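Local coordinates for divalent ion tolerance protein CutA1 (Ehrlichia chaffeensis, PDB 4IYQ), which belongs to the trimeric CutA family of divalent ion tolerance proteins and may bind copper, at residues D37-R40 and I41-L45; K81-N84 and D85-Q88. One frame throughout, in Å; residues are numbered along the deposited sequence.

Contact 1: D37-R40 and I41-L45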
ATOM      1  N   ASP A  37      17.962   6.438  -5.731  1.00 15.22           N
ATOM      2  CA  ASP A  37      17.503   5.474  -6.724  1.00 23.24           C
ATOM      3  C   ASP A  37      16.007   5.629  -7.014  1.00 24.77           C
ATOM      4  O   ASP A  37      15.584   5.565  -8.176  1.00 12.29           O
ATOM      5  CB  ASP A  37      17.792   4.047  -6.259  1.00 26.69           C
ATOM      6  CG  ASP A  37      19.270   3.696  -6.320  1.00 31.26           C
ATOM      7  OD1 ASP A  37      19.886   3.834  -7.401  1.00 34.98           O
ATOM      8  OD2 ASP A  37      19.816   3.278  -5.278  1.00 29.75           O
ATOM      9  N   ALA A  38      15.216   5.828  -5.957  1.00 15.56           N
ATOM     10  CA  ALA A  38      13.764   5.977  -6.094  1.00 11.13           C
ATOM     11  C   ALA A  38      13.405   7.270  -6.823  1.00 16.48           C
ATOM     12  O   ALA A  38      12.515   7.298  -7.674  1.00 11.10           O
ATOM     13  CB  ALA A  38      13.095   5.936  -4.740  1.00 11.15           C
ATOM     14  N   TYR A  39      14.117   8.340  -6.501  1.00 19.70           N
ATOM     15  CA  TYR A  39      13.853   9.612  -7.147  1.00 19.91           C
ATOM     16  C   TYR A  39      14.185   9.477  -8.625  1.00 16.65           C
ATOM     17  O   TYR A  39      13.422   9.908  -9.491  1.00 19.07           O
ATOM     18  CB  TYR A  39      14.670  10.744  -6.515  1.00 11.50           C
ATOM     19  CG  TYR A  39      14.202  12.112  -6.916  1.00 11.33           C
ATOM     20  CD1 TYR A  39      13.127  12.721  -6.271  1.00 13.14           C
ATOM     21  CD2 TYR A  39      14.808  12.795  -7.961  1.00 11.77           C
ATOM     22  CE1 TYR A  39      12.680  13.994  -6.645  1.00 10.78           C
ATOM     23  CE2 TYR A  39      14.371  14.060  -8.348  1.00 11.71           C
ATOM     24  CZ  TYR A  39      13.311  14.649  -7.686  1.00 30.12           C
ATOM     25  OH  TYR A  39      12.884  15.897  -8.073  1.00 31.35           O
ATOM     26  N   ARG A  40      15.310   8.832  -8.905  1.00 11.92           N
ATOM     27  CA  ARG A  40      15.778   8.678 -10.268  1.00 16.00           C
ATOM     28  C   ARG A  40      14.760   7.911 -11.120  1.00 17.99           C
ATOM     29  O   ARG A  40      14.434   8.313 -12.233  1.00 11.79           O
ATOM     30  CB  ARG A  40      17.138   7.977 -10.277  1.00 13.27           C
ATOM     31  CG  ARG A  40      17.603   7.526 -11.653  1.00 13.80           C
ATOM     32  CD  ARG A  40      19.005   6.917 -11.603  1.00 14.90           C
ATOM     33  NE  ARG A  40      19.412   6.455 -12.926  1.00 15.49           N
ATOM     34  CZ  ARG A  40      19.169   5.246 -13.419  1.00 32.44           C
ATOM     35  NH1 ARG A  40      18.528   4.327 -12.694  1.00 15.05           N
ATOM     36  NH2 ARG A  40      19.584   4.959 -14.646  1.00 16.19           N
ATOM     37  N   ILE A  41      14.262   6.805 -10.595  1.00 11.53           N
ATOM     38  CA  ILE A  41      13.271   6.021 -11.308  1.00 13.52           C
ATOM     39  C   ILE A  41      11.998   6.842 -11.542  1.00 14.05           C
ATOM     40  O   ILE A  41      11.429   6.867 -12.644  1.00 10.40           O
ATOM     41  CB  ILE A  41      12.955   4.739 -10.532  1.00 11.03           C
ATOM     42  CG1 ILE A  41      14.132   3.778 -10.655  1.00 18.27           C
ATOM     43  CG2 ILE A  41      11.709   4.097 -11.062  1.00 23.77           C
ATOM     44  CD1 ILE A  41      14.037   2.583  -9.757  1.00 19.14           C
ATOM     45  N   SER A  42      11.580   7.530 -10.488  1.00 10.10           N
ATOM     46  CA  SER A  42      10.412   8.381 -10.529  1.00  9.58           C
ATOM     47  C   SER A  42      10.582   9.399 -11.645  1.00 13.17           C
ATOM     48  O   SER A  42       9.727   9.550 -12.522  1.00  9.66           O
ATOM     49  CB  SER A  42      10.235   9.073  -9.183  1.00  9.37           C
ATOM     50  OG  SER A  42       9.960   8.120  -8.169  1.00 12.17           O
ATOM     51  N   ASN A  43      11.724  10.075 -11.602  1.00 10.31           N
ATOM     52  CA  ASN A  43      12.123  11.025 -12.619  1.00 10.73           C
ATOM     53  C   ASN A  43      12.094  10.517 -14.055  1.00 14.88           C
ATOM     54  O   ASN A  43      11.430  11.108 -14.899  1.00 14.78           O
ATOM     55  CB  ASN A  43      13.524  11.521 -12.296  1.00 21.75           C
ATOM     56  CG  ASN A  43      13.608  13.002 -12.304  1.00 28.80           C
ATOM     57  OD1 ASN A  43      13.256  13.648 -11.323  1.00 38.33           O
ATOM     58  ND2 ASN A  43      14.056  13.567 -13.414  1.00 30.31           N
ATOM     59  N   ILE A  44      12.815   9.423 -14.318  1.00 16.82           N
ATOM     60  CA  ILE A  44      12.901   8.834 -15.647  1.00 11.75           C
ATOM     61  C   ILE A  44      11.517   8.438 -16.181  1.00 15.50           C
ATOM     62  O   ILE A  44      11.194   8.711 -17.339  1.00 12.40           O
ATOM     63  CB  ILE A  44      13.865   7.605 -15.666  1.00 17.52           C
ATOM     64  CG1 ILE A  44      15.325   8.077 -15.541  1.00 16.77           C
ATOM     65  CG2 ILE A  44      13.711   6.803 -16.958  1.00 12.65           C
ATOM     66  CD1 ILE A  44      16.332   6.984 -15.137  1.00 13.67           C
ATOM     67  N   LEU A  45      10.692   7.834 -15.337  1.00 10.68           N
ATOM     68  CA  LEU A  45       9.345   7.472 -15.754  1.00 10.32           C
ATOM     69  C   LEU A  45       8.485   8.701 -16.053  1.00 17.01           C
ATOM     70  O   LEU A  45       7.707   8.708 -17.015  1.00 10.23           O
ATOM     71  CB  LEU A  45       8.667   6.621 -14.689  1.00 13.12           C
ATOM     72  CG  LEU A  45       9.284   5.242 -14.456  1.00 10.09           C
ATOM     73  CD1 LEU A  45       8.657   4.616 -13.199  1.00 10.08           C
ATOM     74  CD2 LEU A  45       9.132   4.363 -15.674  1.00 10.48           C
TER

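Contact 2: K81-N84 and D85-Q88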
ATOM      1  N   LYS A  81       1.772   5.867 -10.158  1.00  7.87           N
ATOM      2  CA  LYS A  81       0.423   5.890 -10.711  1.00  7.97           C
ATOM      3  C   LYS A  81       0.394   6.139 -12.210  1.00 12.48           C
ATOM      4  O   LYS A  81       0.972   7.109 -12.708  1.00 16.46           O
ATOM      5  CB  LYS A  81      -0.425   6.939  -9.986  1.00  7.90           C
ATOM      6  CG  LYS A  81      -0.185   6.951  -8.482  1.00 27.83           C
ATOM      7  CD  LYS A  81      -1.326   7.596  -7.740  1.00 31.00           C
ATOM      8  CE  LYS A  81      -0.869   8.067  -6.367  1.00 35.88           C
ATOM      9  NZ  LYS A  81      -0.136   9.368  -6.464  1.00 33.29           N
ATOM     10  N   THR A  82      -0.318   5.278 -12.926  1.00  8.48           N
ATOM     11  CA  THR A  82      -0.435   5.418 -14.374  1.00 18.30           C
ATOM     12  C   THR A  82      -1.770   4.850 -14.899  1.00  9.20           C
ATOM     13  O   THR A  82      -2.636   4.492 -14.123  1.00 12.21           O
ATOM     14  CB  THR A  82       0.762   4.740 -15.088  1.00  9.01           C
ATOM     15  OG1 THR A  82       0.702   5.044 -16.481  1.00 10.33           O
ATOM     16  CG2 THR A  82       0.757   3.224 -14.894  1.00  9.13           C
ATOM     17  N   THR A  83      -1.945   4.794 -16.215  1.00 19.50           N
ATOM     18  CA  THR A  83      -3.135   4.163 -16.779  1.00 18.42           C
ATOM     19  C   THR A  83      -2.807   2.712 -17.124  1.00 24.12           C
ATOM     20  O   THR A  83      -1.633   2.366 -17.350  1.00 23.60           O
ATOM     21  CB  THR A  83      -3.661   4.900 -18.045  1.00 21.97           C
ATOM     22  OG1 THR A  83      -2.628   4.968 -19.034  1.00 10.84           O
ATOM     23  CG2 THR A  83      -4.142   6.317 -17.712  1.00 19.34           C
ATOM     24  N   ASN A  84      -3.843   1.873 -17.183  1.00 10.74           N
ATOM     25  CA  ASN A  84      -3.655   0.432 -17.358  1.00 21.83           C
ATOM     26  C   ASN A  84      -2.969   0.002 -18.662  1.00 17.17           C
ATOM     27  O   ASN A  84      -2.357  -1.054 -18.723  1.00 11.67           O
ATOM     28  CB  ASN A  84      -5.001  -0.303 -17.236  1.00 28.12           C
ATOM     29  CG  ASN A  84      -6.068   0.264 -18.147  1.00 38.63           C
ATOM     30  OD1 ASN A  84      -5.789   1.109 -18.995  1.00 42.76           O
ATOM     31  ND2 ASN A  84      -7.300  -0.226 -17.997  1.00 41.68           N
ATOM     32  N   ASP A  85      -3.061   0.802 -19.705  1.00 11.79           N
ATOM     33  CA  ASP A  85      -2.424   0.421 -20.955  1.00 12.34           C
ATOM     34  C   ASP A  85      -0.919   0.681 -20.915  1.00 15.57           C
ATOM     35  O   ASP A  85      -0.184   0.283 -21.831  1.00 12.51           O
ATOM     36  CB  ASP A  85      -3.043   1.169 -22.122  1.00 12.90           C
ATOM     37  CG  ASP A  85      -2.994   2.644 -21.917  1.00 23.09           C
ATOM     38  OD1 ASP A  85      -3.149   3.069 -20.751  1.00 24.89           O
ATOM     39  OD2 ASP A  85      -2.759   3.374 -22.892  1.00 27.23           O
ATOM     40  N   LEU A  86      -0.452   1.360 -19.871  1.00 14.62           N
ATOM     41  CA  LEU A  86       0.969   1.699 -19.798  1.00 16.22           C
ATOM     42  C   LEU A  86       1.732   0.822 -18.797  1.00 15.51           C
ATOM     43  O   LEU A  86       2.951   0.930 -18.672  1.00 13.67           O
ATOM     44  CB  LEU A  86       1.146   3.185 -19.440  1.00 12.67           C
ATOM     45  CG  LEU A  86       0.601   4.224 -20.441  1.00 14.02           C
ATOM     46  CD1 LEU A  86       0.753   5.647 -19.921  1.00 10.75           C
ATOM     47  CD2 LEU A  86       1.243   4.069 -21.811  1.00 11.78           C
ATOM     48  N   VAL A  87       1.013  -0.055 -18.103  1.00 10.85           N
ATOM     49  CA  VAL A  87       1.602  -0.867 -17.037  1.00 26.57           C
ATOM     50  C   VAL A  87       2.762  -1.741 -17.509  1.00 24.77           C
ATOM     51  O   VAL A  87       3.837  -1.776 -16.898  1.00 17.86           O
ATOM     52  CB  VAL A  87       0.535  -1.775 -16.389  1.00 23.04           C
ATOM     53  CG1 VAL A  87       1.179  -2.865 -15.524  1.00 24.30           C
ATOM     54  CG2 VAL A  87      -0.424  -0.943 -15.598  1.00 10.28           C
ATOM     55  N   GLN A  88       2.548  -2.439 -18.607  1.00 11.78           N
ATOM     56  CA  GLN A  88       3.594  -3.292 -19.115  1.00 13.76           C
ATOM     57  C   GLN A  88       4.817  -2.438 -19.566  1.00 21.58           C
ATOM     58  O   GLN A  88       5.963  -2.767 -19.250  1.00 16.00           O
ATOM     59  CB  GLN A  88       3.048  -4.154 -20.248  1.00 14.09           C
ATOM     60  CG  GLN A  88       3.782  -5.456 -20.362  1.00 25.41           C
ATOM     61  CD  GLN A  88       3.686  -6.249 -19.065  1.00 33.44           C
ATOM     62  OE1 GLN A  88       2.593  -6.631 -18.634  1.00 29.70           O
ATOM     63  NE2 GLN A  88       4.830  -6.470 -18.420  1.00 38.09           N
TER
HETATM   64  O   HOH W   1       0.121  -2.304 -19.969  1.00 13.02           O

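Contact 1: D37-R40 and I41-L45
Arg40 lays the flat of its guanidinium against the end of Ile44, one helical turn on, with Ile44 CD1 3.7 Å from Arg40 CZ and over the centre of the group. The two side chains run side by side in the same direction. The arginine is extended from CG to NE, its CG trans to N (chi1 169°), and CG also meets the Ile44 methyl. The guanidinium stays on the isoleucine methyl and its NH1 donates to Ile97 O, tying this helix to the last residue of helix 87-97.

Tyr39 and Asn43 make the next i to i+4 pair. Asn43 OD1 comes within 3.2 Å of Tyr39 CE2, the ring and amide planes being 36° apart, while the tyrosine hydroxyl bonds to Asn72 of the second subunit.

On a third side, Ser42 turns its hydroxyl back along the helix. Ser42 OG sits beside its own N (chi1 -65°) and gives a bond of 2.7 Å to Ala38 O. Ala38 O also takes Ser42 N at 3.0 Å, the two donors reaching it from opposite faces of the carbonyl plane. A buried serine hydroxyl is thereby satisfied where Ser42 packs on Ala54 and Ile56 of strand 53-66. This is an alpha-helix of the ferredoxin-like CutA fold, packed on the sheet by one side and meeting the second subunit with Tyr39 and Asn43.

Contact 2: K81-N84 and D85-Q88
Thr83 OG1 donates to Asp85 OD1 across 2.6 Å, the shortest polar bond of this turn, and the carboxylate receives it on the syn lone pair, the side of its other oxygen. Both side chains point the same way. Thr83 OG1 lies between its own N and carbonyl carbon (chi1 57°), and Asp85 CG is placed likewise (chi1 55°), which brings hydroxyl and carboxylate alongside one another.

A backbone bond closes the turn. Leu86 N bonds to Thr83 O at 3.0 Å, approaching from above the carbonyl plane, and so ties the end of strand 69-83 to the chain that leads into helix 87-97. Leu86 runs alongside Thr83 and crosses Thr82 at a slant: its CD1 is 3.5 Å from Thr82 OG1 and 3.6 Å from Thr83 OG1. Thr82 OG1 has its polar partner elsewhere, in the backbone oxygen of Leu50, so the leucine methyl packs against a hydroxyl already engaged. Helix 115-125 adds Thr125, which touches both Thr83 and Leu86.

On the way into the helix a water bridges the chain, donating a hydrogen bond to Asn84 O at 3.0 Å and accepting one from Gln88 N at 2.8 Å. Val87 CG2 packs 3.7 Å from Asn84 O. One side-chain bond, one backbone bond and one water thus fix the strand-to-helix turn, and the donated hydroxyl would be expected to stabilise the negative charge of Asp85.

In the fold
Contact 1 lies within helix 35-47, while contact 2 turns the chain from strand 69-83 into helix 87-97. Their centres are about 16 Å apart and their nearest atoms about 8 Å, so they do not touch. Helix 87-97, which begins at contact 2, links them: farther along it, Lys93, Ile94 and Ile97 pack on side chains of contact 1. Strand 25-32 also joins the two, with Thr32 against contact 1 and Ser26 and Leu28 against contact 2. Contact 1 meets the second subunit through Tyr39 and Asn43; contact 2 reaches others through end residues Lys81 and Gln88. Bound calcium ions lie about 4 Å from the side chain of Asn84 and about 6 Å from that of Asn43.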